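Local structure of ethanolamine utilization protein EutS (Streptococcus intermedius SK54 = ATCC 27335, 6XPJ) at residues V83-D88 and T94-I99; Y102-N105 and S110-P113. The protein forms homohexamers that probably serve as a minor shell component of the bacterial microcompartment for choline degradation. The protein carries 1 engineered substitution. All blocks are in the same frame, centred on the assembly; numbering follows the deposited sequence.

Contact 1 of 2, residues V83-D88 and T94-I99; sequences VMFSGD and TSLEDI
Phe85, on strand 82-87, pushes the far end of its ring against Ser95, Leu96 and Ile99 of helix 89-105, and this one aromatic side chain carries the whole contact. All three meetings are carbon against carbon. The methylene of Ser95 lies 3.7 Å (CB) from Phe85 CE1, and Leu96 CD2 comes to 3.6 Å from Phe85 CZ, with Leu96 CG following at 3.8 Å from the same CZ. On the other flank of the ring tip, Ile99 CD1 stands 4.1 Å from Phe85 CE2. The helix atoms reach the ring at a slant. The CB of Phe85 already points at the helix, and with CG between the backbone N and the carbonyl carbon (chi1 52°) the far atoms CE1, CZ and CE2 do the touching. Ile99 extends to meet the ring from the opposite direction.

Within the strand, Val83 CG1 lies in the ring plane at its edge. Further apolar cover comes from Val50 of strand 46-53, Ile73 of strand 72-77 and Ala65 of helix 58-68.

No hydrogen bond crosses between the two segments. Ser95 turns its methylene to the ring, while its OG bonds to the carbonyl oxygen of Ala65, tying helix 89-105 to helix 58-68. Asp88 is the N-cap of helix 89-105, its side chain capping a backbone N of the first turn, and Asp88 OD1 bonds to Ser91 OG.

The segments run 145° apart in direction, their axes 10.8 Å from each other at closest approach, a gap filled by the Phe85 ring on one side and the three helix side chains on the other. The helix following strand 82-87 thus packs back on one face of the mixed sheet, as in the alpha/beta BMC fold, through buried apolar contacts, with polar groups directed elsewhere.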
loop_
_atom_site.group_PDB
_atom_site.type_symbol
_atom_site.label_atom_id
_atom_site.label_comp_id
_atom_site.label_asym_id
_atom_site.label_seq_id
_atom_site.Cartn_x
_atom_site.Cartn_y
_atom_site.Cartn_z
ATOM N N VAL C 83 14.154 -3.588 -10.664
ATOM C CA VAL C 83 15.201 -4.484 -11.186
ATOM C C VAL C 83 16.535 -3.868 -10.822
ATOM O O VAL C 83 16.698 -2.664 -10.931
ATOM C CB VAL C 83 15.085 -4.701 -12.695
ATOM C CG1 VAL C 83 16.183 -5.636 -13.158
ATOM C CG2 VAL C 83 13.712 -5.219 -13.081
ATOM N N MET C 84 17.453 -4.710 -10.386
ATOM C CA MET C 84 18.862 -4.315 -10.215
ATOM C C MET C 84 19.751 -5.359 -10.878
ATOM O O MET C 84 19.443 -6.570 -10.836
ATOM C CB MET C 84 19.206 -4.105 -8.741
ATOM C CG MET C 84 18.523 -2.844 -8.169
ATOM S SD MET C 84 19.092 -2.341 -6.518
ATOM C CE MET C 84 17.672 -1.434 -5.910
ATOM N N PHE C 85 20.833 -4.907 -11.482
ATOM C CA PHE C 85 21.779 -5.814 -12.160
ATOM C C PHE C 85 23.167 -5.204 -12.063
ATOM O O PHE C 85 23.316 -4.031 -11.712
ATOM C CB PHE C 85 21.317 -6.088 -13.592
ATOM C CG PHE C 85 21.010 -4.882 -14.440
ATOM C CD1 PHE C 85 22.006 -4.234 -15.137
ATOM C CD2 PHE C 85 19.689 -4.444 -14.599
ATOM C CE1 PHE C 85 21.722 -3.136 -15.919
ATOM C CE2 PHE C 85 19.410 -3.346 -15.396
ATOM C CZ PHE C 85 20.430 -2.698 -16.059
ATOM N N SER C 86 24.169 -6.020 -12.357
ATOM C CA SER C 86 25.575 -5.603 -12.214
ATOM C C SER C 86 26.345 -5.967 -13.476
ATOM O O SER C 86 25.928 -6.848 -14.203
ATOM C CB SER C 86 26.169 -6.277 -10.991
ATOM O OG SER C 86 26.158 -7.666 -11.220
ATOM N N GLY C 87 27.462 -5.297 -13.683
ATOM C CA GLY C 87 28.372 -5.606 -14.788
ATOM C C GLY C 87 29.344 -4.479 -14.957
ATOM O O GLY C 87 29.330 -3.543 -14.156
ATOM N N ASP C 88 30.186 -4.546 -15.979
ATOM C CA ASP C 88 31.070 -3.393 -16.262
ATOM C C ASP C 88 30.202 -2.181 -16.643
ATOM O O ASP C 88 29.032 -2.369 -17.091
ATOM C CB ASP C 88 32.068 -3.740 -17.354
ATOM C CG ASP C 88 31.365 -3.979 -18.666
ATOM O OD1 ASP C 88 30.926 -5.113 -18.893
ATOM O OD2 ASP C 88 31.207 -3.009 -19.425
ATOM N N THR C 94 24.469 0.057 -21.462
ATOM C CA THR C 94 23.831 -0.513 -22.667
ATOM C C THR C 94 22.486 -1.114 -22.272
ATOM O O THR C 94 21.480 -0.864 -22.947
ATOM C CB THR C 94 24.723 -1.553 -23.356
ATOM O OG1 THR C 94 25.852 -0.813 -23.831
ATOM C CG2 THR C 94 24.021 -2.281 -24.482
ATOM N N SER C 95 22.457 -1.891 -21.187
ATOM C CA SER C 95 21.217 -2.554 -20.734
ATOM C C SER C 95 20.172 -1.498 -20.339
ATOM O O SER C 95 19.008 -1.653 -20.678
ATOM C CB SER C 95 21.486 -3.512 -19.609
ATOM O OG SER C 95 22.231 -4.643 -20.080
ATOM N N LEU C 96 20.577 -0.460 -19.605
ATOM C CA LEU C 96 19.625 0.598 -19.200
ATOM C C LEU C 96 19.087 1.296 -20.444
ATOM O O LEU C 96 17.891 1.561 -20.510
ATOM C CB LEU C 96 20.350 1.574 -18.285
ATOM C CG LEU C 96 20.663 1.051 -16.893
ATOM C CD1 LEU C 96 21.540 2.035 -16.163
ATOM C CD2 LEU C 96 19.380 0.791 -16.106
ATOM N N GLU C 97 19.948 1.641 -21.386
ATOM C CA GLU C 97 19.524 2.303 -22.643
ATOM C C GLU C 97 18.528 1.408 -23.381
ATOM O O GLU C 97 17.506 1.919 -23.883
ATOM C CB GLU C 97 20.735 2.509 -23.533
ATOM C CG GLU C 97 21.675 3.589 -23.062
ATOM C CD GLU C 97 23.044 3.511 -23.702
ATOM O OE1 GLU C 97 23.813 4.463 -23.503
ATOM O OE2 GLU C 97 23.349 2.508 -24.389
ATOM N N ASP C 98 18.802 0.109 -23.457
ATOM C CA ASP C 98 17.920 -0.795 -24.229
ATOM C C ASP C 98 16.566 -0.887 -23.536
ATOM O O ASP C 98 15.523 -0.906 -24.220
ATOM C CB ASP C 98 18.592 -2.143 -24.461
ATOM C CG ASP C 98 19.679 -2.058 -25.536
ATOM O OD1 ASP C 98 20.040 -0.942 -25.947
ATOM O OD2 ASP C 98 20.075 -3.121 -26.026
ATOM N N ILE C 99 16.539 -0.934 -22.209
ATOM C CA ILE C 99 15.256 -0.889 -21.458
ATOM C C ILE C 99 14.505 0.402 -21.799
ATOM O O ILE C 99 13.324 0.315 -22.118
ATOM C CB ILE C 99 15.476 -1.013 -19.938
ATOM C CG1 ILE C 99 15.977 -2.410 -19.556
ATOM C CG2 ILE C 99 14.226 -0.658 -19.169
ATOM C CD1 ILE C 99 16.539 -2.488 -18.172
#

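Contact 2 of 2, residues Y102-N105 and S110-P113; sequences YFKN and STVP
Thr111 lies across the aliphatic part of the Lys104 side chain, from CB to CD, the two crossing at about a right angle. Its methyl and its hydroxyl both take part. Thr111 CG2 packs beside the helix backbone, 4.0 Å from Lys104 N and 4.1 Å from Lys104 CB, and also comes within 4.2 Å of Phe103 CB. Thr111 OG1 faces the lysine methylenes, with Lys104 CB and Lys104 CD each 3.9 Å from it, so this is van der Waals contact and no hydrogen bond joins the two segments.

Lys104 starts with CG anti to its backbone N (chi1 176°), then bends at chi3 and chi4. The bend turns the amine back to its own helix, where Lys104 NZ gives a 2.7 Å hydrogen bond to Asn105 OD1, tilted 21° from the carbonyl plane.

Phe103 offers only its CB to Thr111; its ring leads away and packs edge-to-face with Phe109. Tyr102 OH bonds to Lys116 O of a neighbouring subunit. The contact closes the turn from helix 89-105 into strand 110-116, which pairs in parallel with strand 11-28 through backbone bonds of Ser110 and Val112 to Ile22. The Phe103 side chain also touches Ile22, as well as Ile60, Ala61 and Ile64 of helix 58-68, while Lys104 remains exposed.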
loop_
_atom_site.group_PDB
_atom_site.type_symbol
_atom_site.label_atom_id
_atom_site.label_comp_id
_atom_site.label_asym_id
_atom_site.label_seq_id
_atom_site.Cartn_x
_atom_site.Cartn_y
_atom_site.Cartn_z
ATOM N N TYR C 102 13.145 0.472 -25.471
ATOM C CA TYR C 102 12.032 -0.473 -25.701
ATOM C C TYR C 102 10.764 0.107 -25.057
ATOM O O TYR C 102 9.698 0.150 -25.677
ATOM C CB TYR C 102 12.332 -1.864 -25.136
ATOM C CG TYR C 102 11.129 -2.763 -25.269
ATOM C CD1 TYR C 102 10.822 -3.374 -26.469
ATOM C CD2 TYR C 102 10.240 -2.923 -24.217
ATOM C CE1 TYR C 102 9.681 -4.148 -26.615
ATOM C CE2 TYR C 102 9.093 -3.674 -24.358
ATOM C CZ TYR C 102 8.796 -4.272 -25.565
ATOM O OH TYR C 102 7.669 -5.039 -25.672
ATOM N N PHE C 103 10.846 0.502 -23.783
ATOM C CA PHE C 103 9.657 1.002 -23.072
ATOM C C PHE C 103 9.124 2.268 -23.725
ATOM O O PHE C 103 7.877 2.426 -23.853
ATOM C CB PHE C 103 9.925 1.176 -21.575
ATOM C CG PHE C 103 9.782 -0.109 -20.798
ATOM C CD1 PHE C 103 10.709 -1.122 -20.852
ATOM C CD2 PHE C 103 8.705 -0.278 -19.958
ATOM C CE1 PHE C 103 10.570 -2.297 -20.134
ATOM C CE2 PHE C 103 8.554 -1.449 -19.238
ATOM C CZ PHE C 103 9.478 -2.463 -19.330
ATOM N N LYS C 104 9.998 3.164 -24.144
ATOM C CA LYS C 104 9.552 4.416 -24.795
ATOM C C LYS C 104 9.021 4.124 -26.185
ATOM O O LYS C 104 7.929 4.642 -26.504
ATOM C CB LYS C 104 10.725 5.395 -24.905
ATOM C CG LYS C 104 10.396 6.668 -25.651
ATOM C CD LYS C 104 11.439 7.736 -25.461
ATOM C CE LYS C 104 12.785 7.378 -26.065
ATOM N NZ LYS C 104 12.734 7.301 -27.531
ATOM N N ASN C 105 9.779 3.402 -27.003
ATOM C CA ASN C 105 9.473 3.294 -28.459
ATOM C C ASN C 105 8.494 2.174 -28.774
ATOM O O ASN C 105 7.699 2.343 -29.752
ATOM C CB ASN C 105 10.741 3.073 -29.272
ATOM C CG ASN C 105 11.700 4.235 -29.156
ATOM O OD1 ASN C 105 11.297 5.342 -28.795
ATOM N ND2 ASN C 105 12.982 3.997 -29.432
ATOM N N SER C 110 5.875 6.506 -20.447
ATOM C CA SER C 110 6.666 7.680 -20.015
ATOM C C SER C 110 7.998 7.166 -19.460
ATOM O O SER C 110 8.004 6.140 -18.768
ATOM C CB SER C 110 5.916 8.516 -19.018
ATOM O OG SER C 110 4.663 8.911 -19.553
ATOM N N THR C 111 9.098 7.811 -19.831
ATOM C CA THR C 111 10.428 7.358 -19.370
ATOM C C THR C 111 11.254 8.564 -18.981
ATOM O O THR C 111 11.286 9.580 -19.700
ATOM C CB THR C 111 11.168 6.520 -20.429
ATOM O OG1 THR C 111 11.332 7.303 -21.616
ATOM C CG2 THR C 111 10.412 5.275 -20.818
ATOM N N VAL C 112 12.042 8.366 -17.957
ATOM C CA VAL C 112 13.079 9.323 -17.526
ATOM C C VAL C 112 14.349 9.106 -18.346
ATOM O O VAL C 112 14.560 8.052 -18.945
ATOM C CB VAL C 112 13.369 9.134 -16.031
ATOM C CG1 VAL C 112 12.184 9.586 -15.206
ATOM C CG2 VAL C 112 13.800 7.705 -15.715
ATOM N N PRO C 113 15.282 10.068 -18.303
ATOM C CA PRO C 113 16.595 9.837 -18.868
ATOM C C PRO C 113 17.391 8.828 -18.044
ATOM O O PRO C 113 17.087 8.532 -16.893
ATOM C CB PRO C 113 17.293 11.196 -18.808
ATOM C CG PRO C 113 16.249 12.173 -18.421
ATOM C CD PRO C 113 15.159 11.404 -17.702
#

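How the contacts relate
Contacts 1 and 2 follow each other along the chain and share helix 89-105: residues 94-99 face strand 82-87, and after a gap of two residues, 102-105 meets the strand that follows the helix after a short loop. Their centres are about 14 Å apart. Both strands belong to the same mixed sheet, 110-116 at one outer position and 82-87 next to the other, and they run parallel, so helix 89-105 is the connection of a beta-alpha-beta crossover that passes over two intervening strands, 46-53 and 11-28. Helix 58-68 borders both contacts, through Ala65 at contact 1 and Ile60, Ala61 and Ile64 at contact 2. Contact 1 is wholly buried, contact 2 partly exposed.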